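Local coordinates for ATP/GTP-binding site-containing protein A (Brucella abortus, PDB 6NTR) that functions in the periplasm to maintain cell envelope integrity, as a beta-barrel-like protein of the EipB (DUF1849) family, at residues R157-T162 with I192-D197; K121-P126 with Q145-D150; H8-D13 with V236-Y241. All coordinates share one frame; numbering follows the deposited sequence.

All three contacts join parts of one curled antiparallel arrangement, but at different places. Strand 143-148 of contact 2 is the antiparallel neighbour of strand 159-165 of contact 1; the contacts lie about 9 Å apart between centres, and V159 O meets L148 N at 2.6 Å, a probable hydrogen bond. Contact 3, across the chain's centre and about 27 Å from contact 1 between centres, pairs the terminal strands. All are mixed: contact 3 has the most buried residues but an exposed K237, contact 2 has K121 exposed, contact 1 none. Contacts 1 and 3 are backbone ladders flanked by charges, whereas contact 2 joins loop to strand end through hydroxyls and aromatic rims.

Contact 1 (R157-T162 with I192-D197); sequences RVVATT and IAYFDD
Four backbone hydrogen bonds form the first shell of this antiparallel pairing, two at each hydrogen-bonded pair. The bond from F195 N to A160 O is short and straight (2.7 Å, 165° at the hydrogen), while its return partner, A160 N to F195 O, is more bent at 142°. T162 and A193 bond more evenly, with T162 N to A193 O at 3.0 Å. Between them T161 and Y194 make a non-hydrogen-bonded pair, and T161 CA donates a C-H contact to A193 O at 3.3 Å. The short strand axes run 152° apart, antiparallel with a twist; strand 159-165 pairs on with 143-148, and 187-195 with 207-214, in the barrel-like antiparallel structure.

On the face carrying T161 and Y194, the threonine methyl does the touching: CG2, anti to the carbonyl carbon, sits over one face of the phenol ring, 4.3 Å from T161 CG2 to the Y194 centroid and offset toward the rim. That torsion leaves OG1 in the crowded position, where it bonds H129 of helix 126-138. V159 CG2 approaches the same ring obliquely, and Y207 meets it edge-to-face. On the other face, T162 OG1 approaches F195 CE2 at 3.8 Å.

Just past strand 187-195 and just before strand 159-165, D196 turns its carboxylate toward R157. The salt bridge R157 NH2 to D196 OD2 is 3.4 Å long, and the oxygen lies well out of the guanidinium plane. D196 OD1 also stands 3.3 Å from V158 O, two acceptors side by side. The directed bonds are thus those of the backbone ladder; the T161-Y194 CH-pi contact adds packing, and the charged pair adds attraction without a directed N-H, while the nearby carbonyl would, if anything, disfavour the carboxylate's negative charge.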
loop_
_atom_site.group_PDB
_atom_site.type_symbol
_atom_site.label_atom_id
_atom_site.label_comp_id
_atom_site.label_asym_id
_atom_site.label_seq_id
_atom_site.Cartn_x
_atom_site.Cartn_y
_atom_site.Cartn_z
ATOM N N ARG A 157 -2.184 -14.884 3.593
ATOM C CA ARG A 157 -3.159 -15.086 2.530
ATOM C C ARG A 157 -2.964 -14.313 1.244
ATOM O O ARG A 157 -2.143 -13.426 1.161
ATOM C CB ARG A 157 -4.565 -14.854 3.052
ATOM C CG ARG A 157 -5.035 -13.437 2.907
ATOM C CD ARG A 157 -4.658 -12.637 4.123
ATOM N NE ARG A 157 -5.457 -11.438 4.243
ATOM C CZ ARG A 157 -6.666 -11.419 4.772
ATOM N NH1 ARG A 157 -7.336 -10.287 4.858
ATOM N NH2 ARG A 157 -7.199 -12.532 5.221
ATOM N N VAL A 158 -3.718 -14.711 0.227
ATOM C CA VAL A 158 -3.755 -14.014 -1.052
ATOM C C VAL A 158 -5.019 -13.175 -1.096
ATOM O O VAL A 158 -6.091 -13.618 -0.657
ATOM C CB VAL A 158 -3.700 -15.002 -2.225
ATOM C CG1 VAL A 158 -4.739 -16.077 -2.053
ATOM C CG2 VAL A 158 -3.930 -14.272 -3.509
ATOM N N VAL A 159 -4.897 -11.942 -1.574
ATOM C CA VAL A 159 -6.019 -11.024 -1.621
ATOM C C VAL A 159 -6.391 -10.785 -3.067
ATOM O O VAL A 159 -5.518 -10.569 -3.913
ATOM C CB VAL A 159 -5.705 -9.691 -0.926
ATOM C CG1 VAL A 159 -5.634 -9.898 0.554
ATOM C CG2 VAL A 159 -4.433 -9.075 -1.475
ATOM N N ALA A 160 -7.689 -10.807 -3.339
ATOM C CA ALA A 160 -8.214 -10.433 -4.638
ATOM C C ALA A 160 -8.343 -8.916 -4.695
ATOM O O ALA A 160 -8.911 -8.310 -3.782
ATOM C CB ALA A 160 -9.572 -11.094 -4.860
ATOM N N THR A 161 -7.800 -8.316 -5.741
ATOM C CA THR A 161 -7.869 -6.881 -5.917
ATOM C C THR A 161 -8.512 -6.506 -7.256
ATOM O O THR A 161 -8.119 -7.004 -8.290
ATOM C CB THR A 161 -6.481 -6.229 -5.787
ATOM O OG1 THR A 161 -5.725 -6.441 -6.977
ATOM C CG2 THR A 161 -5.730 -6.812 -4.621
ATOM N N THR A 162 -9.492 -5.616 -7.224
ATOM C CA THR A 162 -10.167 -5.166 -8.429
ATOM C C THR A 162 -9.677 -3.779 -8.687
ATOM O O THR A 162 -9.754 -2.943 -7.820
ATOM C CB THR A 162 -11.677 -5.076 -8.226
ATOM O OG1 THR A 162 -12.200 -6.377 -8.020
ATOM C CG2 THR A 162 -12.341 -4.481 -9.421
ATOM N N ILE A 192 -8.412 0.786 -5.954
ATOM C CA ILE A 192 -8.166 -0.632 -5.744
ATOM C C ILE A 192 -9.035 -1.082 -4.582
ATOM O O ILE A 192 -8.939 -0.524 -3.483
ATOM C CB ILE A 192 -6.682 -0.917 -5.483
ATOM C CG1 ILE A 192 -5.849 -0.358 -6.638
ATOM C CG2 ILE A 192 -6.455 -2.391 -5.342
ATOM C CD1 ILE A 192 -4.413 -0.798 -6.643
ATOM N N ALA A 193 -9.911 -2.054 -4.834
ATOM C CA ALA A 193 -10.743 -2.648 -3.798
ATOM C C ALA A 193 -10.221 -4.040 -3.489
ATOM O O ALA A 193 -9.954 -4.819 -4.406
ATOM C CB ALA A 193 -12.208 -2.717 -4.219
ATOM N N TYR A 194 -10.082 -4.339 -2.201
ATOM C CA TYR A 194 -9.428 -5.545 -1.728
ATOM C C TYR A 194 -10.488 -6.480 -1.178
ATOM O O TYR A 194 -11.294 -6.084 -0.334
ATOM C CB TYR A 194 -8.388 -5.208 -0.651
ATOM C CG TYR A 194 -7.095 -4.532 -1.125
ATOM C CD1 TYR A 194 -7.095 -3.232 -1.594
ATOM C CD2 TYR A 194 -5.866 -5.177 -1.021
ATOM C CE1 TYR A 194 -5.931 -2.614 -1.995
ATOM C CE2 TYR A 194 -4.692 -4.557 -1.414
ATOM C CZ TYR A 194 -4.735 -3.275 -1.900
ATOM O OH TYR A 194 -3.577 -2.647 -2.295
ATOM N N PHE A 195 -10.487 -7.694 -1.692
ATOM C CA PHE A 195 -11.466 -8.681 -1.318
ATOM C C PHE A 195 -10.822 -9.967 -0.897
ATOM O O PHE A 195 -9.817 -10.386 -1.443
ATOM C CB PHE A 195 -12.390 -9.009 -2.516
ATOM C CG PHE A 195 -13.208 -7.858 -3.000
ATOM C CD1 PHE A 195 -14.366 -7.514 -2.369
ATOM C CD2 PHE A 195 -12.819 -7.135 -4.088
ATOM C CE1 PHE A 195 -15.115 -6.457 -2.801
ATOM C CE2 PHE A 195 -13.560 -6.074 -4.528
ATOM C CZ PHE A 195 -14.709 -5.731 -3.880
ATOM N N ASP A 196 -11.443 -10.596 0.072
ATOM C CA ASP A 196 -10.982 -11.881 0.487
ATOM C C ASP A 196 -12.143 -12.822 0.359
ATOM O O ASP A 196 -13.271 -12.499 0.674
ATOM C CB ASP A 196 -10.404 -11.909 1.891
ATOM C CG ASP A 196 -9.583 -13.137 2.123
ATOM O OD1 ASP A 196 -8.878 -13.552 1.196
ATOM O OD2 ASP A 196 -9.656 -13.705 3.210
ATOM N N ASP A 197 -11.823 -14.000 -0.120
ATOM C CA ASP A 197 -12.782 -15.051 -0.348
ATOM C C ASP A 197 -13.484 -15.539 0.900
ATOM O O ASP A 197 -14.657 -15.861 0.861
ATOM C CB ASP A 197 -12.101 -16.255 -1.010
ATOM C CG ASP A 197 -10.634 -16.040 -1.256
ATOM O OD1 ASP A 197 -10.274 -14.950 -1.714
ATOM O OD2 ASP A 197 -9.848 -16.947 -0.986
#

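Contact 2 (K121-P126 with Q145-D150); sequences KGTQFP and QTTLFD
The loop leading from strand 116-121 into helix 126-138 crosses the end of strand 143-148 here, with F125 at the helix N-cap position and P126 in the first turn. The two segments run 70° apart, so no ladder forms; a single backbone bond, F149 N to Q124 O at 3.2 Å, ties them, with the donor nearly along the C=O axis.

The apolar packing is tightest around F149. With CG anti to its backbone N (chi1 178°), F149 lies alongside F125, and the two rings meet rim to rim with planes 71° apart: F125 CE1 reaches F149 CD2 at 3.5 Å, neither ring lying over the other. T123 CG2 packs on F149 CB at 3.7 Å. L148 CD1 lies against the F125-P126 peptide, 3.5 Å from F125 C. F79 stacks on F125, and A99 of strand 90-102 touches both phenylalanine side chains. On the helix side Q124 CG lies 3.6 Å from T147 O, and its extended chain brings NE2 to a bond with E132.

Toward K121 and G122 the contact loosens. The exposed lysine brings only its CD near T147 CG2, at 4.4 Å. Between the two regimes T123 OG1, anti to its backbone N, meets T147 OG1 at 2.7 Å, a hydrogen bond that either hydroxyl could donate; T123 OG1 also accepts a weak bond from Q124 N.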
loop_
_atom_site.group_PDB
_atom_site.type_symbol
_atom_site.label_atom_id
_atom_site.label_comp_id
_atom_site.label_asym_id
_atom_site.label_seq_id
_atom_site.Cartn_x
_atom_site.Cartn_y
_atom_site.Cartn_z
ATOM N N LYS A 121 -2.060 -19.979 -2.736
ATOM C CA LYS A 121 -2.377 -19.885 -4.151
ATOM C C LYS A 121 -1.324 -19.057 -4.848
ATOM O O LYS A 121 -0.900 -18.047 -4.328
ATOM C CB LYS A 121 -3.760 -19.240 -4.307
ATOM C CG LYS A 121 -4.083 -18.691 -5.690
ATOM C CD LYS A 121 -5.259 -17.723 -5.665
ATOM C CE LYS A 121 -6.386 -18.228 -4.786
ATOM N NZ LYS A 121 -7.195 -17.133 -4.184
ATOM N N GLY A 122 -0.907 -19.470 -6.031
ATOM C CA GLY A 122 0.106 -18.735 -6.756
ATOM C C GLY A 122 -0.376 -17.341 -7.056
ATOM O O GLY A 122 -1.526 -17.151 -7.419
ATOM N N THR A 123 0.504 -16.359 -6.908
ATOM C CA THR A 123 0.129 -14.968 -7.120
ATOM C C THR A 123 1.273 -14.089 -7.564
ATOM O O THR A 123 2.198 -14.549 -8.193
ATOM C CB THR A 123 -0.572 -14.376 -5.884
ATOM O OG1 THR A 123 -1.087 -13.084 -6.195
ATOM C CG2 THR A 123 0.377 -14.248 -4.756
ATOM N N GLN A 124 1.165 -12.806 -7.267
ATOM C CA GLN A 124 2.182 -11.821 -7.596
ATOM C C GLN A 124 2.478 -10.970 -6.357
ATOM O O GLN A 124 1.797 -11.072 -5.358
ATOM C CB GLN A 124 1.829 -10.989 -8.819
ATOM C CG GLN A 124 0.576 -10.162 -8.696
ATOM C CD GLN A 124 0.471 -9.119 -9.775
ATOM O OE1 GLN A 124 1.391 -8.914 -10.545
ATOM N NE2 GLN A 124 -0.655 -8.449 -9.825
ATOM N N PHE A 125 3.529 -10.182 -6.420
ATOM C CA PHE A 125 3.907 -9.367 -5.296
ATOM C C PHE A 125 3.728 -7.911 -5.628
ATOM O O PHE A 125 3.531 -7.557 -6.757
ATOM C CB PHE A 125 5.306 -9.722 -4.773
ATOM C CG PHE A 125 5.445 -11.147 -4.337
ATOM C CD1 PHE A 125 4.640 -11.664 -3.386
ATOM C CD2 PHE A 125 6.360 -11.960 -4.917
ATOM C CE1 PHE A 125 4.748 -12.969 -2.995
ATOM C CE2 PHE A 125 6.479 -13.263 -4.534
ATOM C CZ PHE A 125 5.670 -13.772 -3.573
ATOM N N PRO A 126 3.895 -7.044 -4.632
ATOM C CA PRO A 126 3.570 -5.633 -4.808
ATOM C C PRO A 126 4.256 -4.898 -5.926
ATOM O O PRO A 126 3.577 -4.117 -6.569
ATOM C CB PRO A 126 3.988 -5.026 -3.476
ATOM C CG PRO A 126 3.764 -6.117 -2.504
ATOM C CD PRO A 126 4.128 -7.378 -3.220
ATOM N N GLN A 145 -9.522 -7.740 -12.577
ATOM C CA GLN A 145 -9.460 -8.479 -11.335
ATOM C C GLN A 145 -8.165 -9.275 -11.302
ATOM O O GLN A 145 -7.725 -9.783 -12.318
ATOM C CB GLN A 145 -10.652 -9.414 -11.205
ATOM C CG GLN A 145 -11.984 -8.715 -11.026
ATOM C CD GLN A 145 -13.062 -9.636 -10.511
ATOM O OE1 GLN A 145 -13.067 -10.818 -10.800
ATOM N NE2 GLN A 145 -13.966 -9.095 -9.733
ATOM N N THR A 146 -7.577 -9.356 -10.126
ATOM C CA THR A 146 -6.329 -10.054 -9.923
ATOM C C THR A 146 -6.171 -10.363 -8.453
ATOM O O THR A 146 -7.061 -10.115 -7.665
ATOM C CB THR A 146 -5.130 -9.272 -10.472
ATOM O OG1 THR A 146 -3.974 -10.097 -10.417
ATOM C CG2 THR A 146 -4.891 -8.030 -9.680
ATOM N N THR A 147 -5.040 -10.942 -8.101
ATOM C CA THR A 147 -4.742 -11.294 -6.721
ATOM C C THR A 147 -3.426 -10.682 -6.343
ATOM O O THR A 147 -2.703 -10.201 -7.192
ATOM C CB THR A 147 -4.568 -12.793 -6.543
ATOM O OG1 THR A 147 -3.533 -13.238 -7.413
ATOM C CG2 THR A 147 -5.835 -13.501 -6.873
ATOM N N LEU A 148 -3.137 -10.661 -5.052
ATOM C CA LEU A 148 -1.873 -10.131 -4.571
ATOM C C LEU A 148 -1.504 -10.688 -3.214
ATOM O O LEU A 148 -2.369 -11.062 -2.450
ATOM C CB LEU A 148 -1.981 -8.621 -4.459
ATOM C CG LEU A 148 -0.842 -7.875 -3.791
ATOM C CD1 LEU A 148 0.306 -7.766 -4.760
ATOM C CD2 LEU A 148 -1.301 -6.493 -3.396
ATOM N N PHE A 149 -0.213 -10.719 -2.915
ATOM C CA PHE A 149 0.279 -11.115 -1.604
ATOM C C PHE A 149 1.106 -9.914 -1.216
ATOM O O PHE A 149 2.062 -9.598 -1.891
ATOM C CB PHE A 149 1.172 -12.347 -1.650
ATOM C CG PHE A 149 1.708 -12.733 -0.309
ATOM C CD1 PHE A 149 0.876 -13.252 0.649
ATOM C CD2 PHE A 149 3.027 -12.536 0.004
ATOM C CE1 PHE A 149 1.350 -13.587 1.893
ATOM C CE2 PHE A 149 3.515 -12.868 1.250
ATOM C CZ PHE A 149 2.675 -13.394 2.194
ATOM N N ASP A 150 0.735 -9.231 -0.150
ATOM C CA ASP A 150 1.473 -8.044 0.242
ATOM C C ASP A 150 2.145 -8.114 1.622
ATOM O O ASP A 150 2.850 -7.209 2.021
ATOM C CB ASP A 150 0.583 -6.814 0.119
ATOM C CG ASP A 150 -0.643 -6.898 0.969
ATOM O OD1 ASP A 150 -0.833 -7.917 1.638
ATOM O OD2 ASP A 150 -1.422 -5.939 0.971
#

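Contact 3 (H8-D13 with V236-Y241); sequences HRAIYD and VKLDIY. With EDO (1,2-ethanediol), chain G.
A classic beta bulge marks the pairing of strand 8-19 with strand 229-240, the first and last strands of the chain. V236 and K237 both face I11: V236 N gives I11 O a short, straight bond (2.8 Å, 172°), whereas K237 N reaches the same oxygen only weakly. Beyond the bulge the ladder is regular and nearly exactly antiparallel (176° between axes). I11 N bonds K237 O, and R9 and D239 exchange two bonds, of which D239 N to R9 O is 2.9 Å.

On the face of R9, I11, K237 and D239, charges line up. K237, bent at its last torsion, forms a salt bridge from NZ to D239 OD2 at 2.5 Å, while R9 NH1 stays 4.1 Å from that oxygen, too far for one. I11 CD1 lies over one face of the guanidinium, and the negative D239 may ease the repulsion between R9 and K237.

At the strand end Y241 turns back across H8. H8 CA sits over one ring face, 4.3 Å from the Y241 centroid, and R9 CB lies near Y241 OH, which bonds E35 of strand 25-39. The opposite face of the sheet carries H8, A10, L238 and I240; there L238 CD1 packs on A10 CB at 4.1 Å. A 1,2-ethanediol, probably from the crystallisation liquor, lies at the edge of the Y12 and H8 rings and donates from O1 to Y12 OH, which also bonds T219 O; at 2.3 Å this is shorter than a usual hydrogen bond and may reflect imprecise placement.

The terminal strands thus pair through a bulge, joining the chain's ends in a beta-barrel-like fold.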
loop_
_atom_site.group_PDB
_atom_site.type_symbol
_atom_site.label_atom_id
_atom_site.label_comp_id
_atom_site.label_asym_id
_atom_site.label_seq_id
_atom_site.Cartn_x
_atom_site.Cartn_y
_atom_site.Cartn_z
ATOM N N HIS A 8 12.351 7.112 -4.910
ATOM C CA HIS A 8 11.963 8.341 -4.266
ATOM C C HIS A 8 11.515 8.154 -2.842
ATOM O O HIS A 8 11.208 7.073 -2.424
ATOM C CB HIS A 8 10.767 8.897 -5.027
ATOM C CG HIS A 8 9.589 7.989 -4.989
ATOM N ND1 HIS A 8 9.501 6.865 -5.769
ATOM C CD2 HIS A 8 8.493 7.991 -4.209
ATOM C CE1 HIS A 8 8.383 6.232 -5.495
ATOM N NE2 HIS A 8 7.754 6.894 -4.550
ATOM N N ARG A 9 11.445 9.249 -2.119
ATOM C CA ARG A 9 10.955 9.252 -0.754
ATOM C C ARG A 9 9.786 10.201 -0.805
ATOM O O ARG A 9 9.873 11.266 -1.385
ATOM C CB ARG A 9 11.988 9.719 0.261
ATOM C CG ARG A 9 11.481 9.671 1.692
ATOM C CD ARG A 9 12.559 10.121 2.656
ATOM N NE ARG A 9 12.038 10.506 3.957
ATOM C CZ ARG A 9 12.333 11.649 4.555
ATOM N NH1 ARG A 9 13.133 12.508 3.957
ATOM N NH2 ARG A 9 11.829 11.934 5.741
ATOM N N ALA A 10 8.681 9.802 -0.213
ATOM C CA ALA A 10 7.471 10.596 -0.263
ATOM C C ALA A 10 6.839 10.620 1.116
ATOM O O ALA A 10 6.643 9.574 1.739
ATOM C CB ALA A 10 6.515 10.017 -1.283
ATOM N N ILE A 11 6.540 11.814 1.596
ATOM C CA ILE A 11 5.959 11.999 2.913
ATOM C C ILE A 11 4.546 12.490 2.714
ATOM O O ILE A 11 4.325 13.512 2.052
ATOM C CB ILE A 11 6.739 13.013 3.747
ATOM C CG1 ILE A 11 8.188 12.592 3.883
ATOM C CG2 ILE A 11 6.114 13.121 5.094
ATOM C CD1 ILE A 11 9.012 13.661 4.516
ATOM N N TYR A 12 3.598 11.786 3.310
ATOM C CA TYR A 12 2.194 12.125 3.210
ATOM C C TYR A 12 1.706 12.560 4.577
ATOM O O TYR A 12 2.135 12.015 5.594
ATOM C CB TYR A 12 1.370 10.934 2.717
ATOM C CG TYR A 12 1.771 10.386 1.370
ATOM C CD1 TYR A 12 2.709 9.376 1.269
ATOM C CD2 TYR A 12 1.188 10.856 0.205
ATOM C CE1 TYR A 12 3.066 8.869 0.047
ATOM C CE2 TYR A 12 1.543 10.348 -1.019
ATOM C CZ TYR A 12 2.487 9.353 -1.092
ATOM O OH TYR A 12 2.875 8.807 -2.290
ATOM N N ASP A 13 0.831 13.547 4.593
ATOM C CA ASP A 13 0.162 13.976 5.808
ATOM C C ASP A 13 -1.240 13.385 5.862
ATOM O O ASP A 13 -2.012 13.511 4.907
ATOM C CB ASP A 13 0.102 15.495 5.887
ATOM C CG ASP A 13 -0.695 15.962 7.052
ATOM O OD1 ASP A 13 -0.175 15.862 8.180
ATOM O OD2 ASP A 13 -1.845 16.399 6.842
ATOM N N VAL A 236 3.192 15.738 0.867
ATOM C CA VAL A 236 3.703 17.025 1.318
ATOM C C VAL A 236 5.178 17.218 1.013
ATOM O O VAL A 236 5.692 18.324 1.225
ATOM C CB VAL A 236 3.440 17.254 2.823
ATOM C CG1 VAL A 236 1.959 17.186 3.101
ATOM C CG2 VAL A 236 4.215 16.272 3.686
ATOM N N LYS A 237 5.879 16.206 0.513
ATOM C CA LYS A 237 7.278 16.374 0.149
ATOM C C LYS A 237 7.715 15.193 -0.695
ATOM O O LYS A 237 7.399 14.043 -0.371
ATOM C CB LYS A 237 8.150 16.483 1.395
ATOM C CG LYS A 237 9.602 16.840 1.146
ATOM C CD LYS A 237 10.330 17.018 2.480
ATOM C CE LYS A 237 11.766 17.433 2.281
ATOM N NZ LYS A 237 12.491 16.393 1.506
ATOM N N LEU A 238 8.453 15.455 -1.766
ATOM C CA LEU A 238 8.835 14.411 -2.702
ATOM C C LEU A 238 10.301 14.576 -3.047
ATOM O O LEU A 238 10.717 15.647 -3.508
ATOM C CB LEU A 238 7.977 14.463 -3.963
ATOM C CG LEU A 238 8.412 13.445 -4.996
ATOM C CD1 LEU A 238 8.035 12.073 -4.497
ATOM C CD2 LEU A 238 7.771 13.749 -6.327
ATOM N N ASP A 239 11.074 13.520 -2.820
ATOM C CA ASP A 239 12.503 13.523 -3.084
ATOM C C ASP A 239 12.794 12.486 -4.150
ATOM O O ASP A 239 12.519 11.297 -3.959
ATOM C CB ASP A 239 13.300 13.258 -1.812
ATOM C CG ASP A 239 13.324 14.457 -0.905
ATOM O OD1 ASP A 239 13.569 15.572 -1.420
ATOM O OD2 ASP A 239 13.097 14.285 0.314
ATOM N N ILE A 240 13.336 12.947 -5.270
ATOM C CA ILE A 240 13.611 12.111 -6.428
ATOM C C ILE A 240 15.081 11.730 -6.401
ATOM O O ILE A 240 15.953 12.604 -6.458
ATOM C CB ILE A 240 13.271 12.839 -7.732
ATOM C CG1 ILE A 240 11.829 13.339 -7.716
ATOM C CG2 ILE A 240 13.510 11.923 -8.905
ATOM C CD1 ILE A 240 11.717 14.833 -7.533
ATOM N N TYR A 241 15.359 10.436 -6.335
ATOM C CA TYR A 241 16.730 9.957 -6.303
ATOM C C TYR A 241 17.259 9.777 -7.724
ATOM O O TYR A 241 16.502 9.767 -8.697
ATOM C CB TYR A 241 16.823 8.645 -5.528
ATOM C CG TYR A 241 16.363 8.724 -4.083
ATOM C CD1 TYR A 241 16.518 9.886 -3.333
ATOM C CD2 TYR A 241 15.790 7.620 -3.468
ATOM C CE1 TYR A 241 16.098 9.938 -2.023
ATOM C CE2 TYR A 241 15.378 7.660 -2.168
ATOM C CZ TYR A 241 15.527 8.815 -1.448
ATOM O OH TYR A 241 15.104 8.837 -0.142
HETATM C C1 EDO G . 4.285 6.234 -4.325
HETATM O O1 EDO G . 4.217 7.543 -3.746
HETATM C C2 EDO G . 3.429 5.288 -3.510
HETATM O O2 EDO G . 3.435 4.034 -4.191
#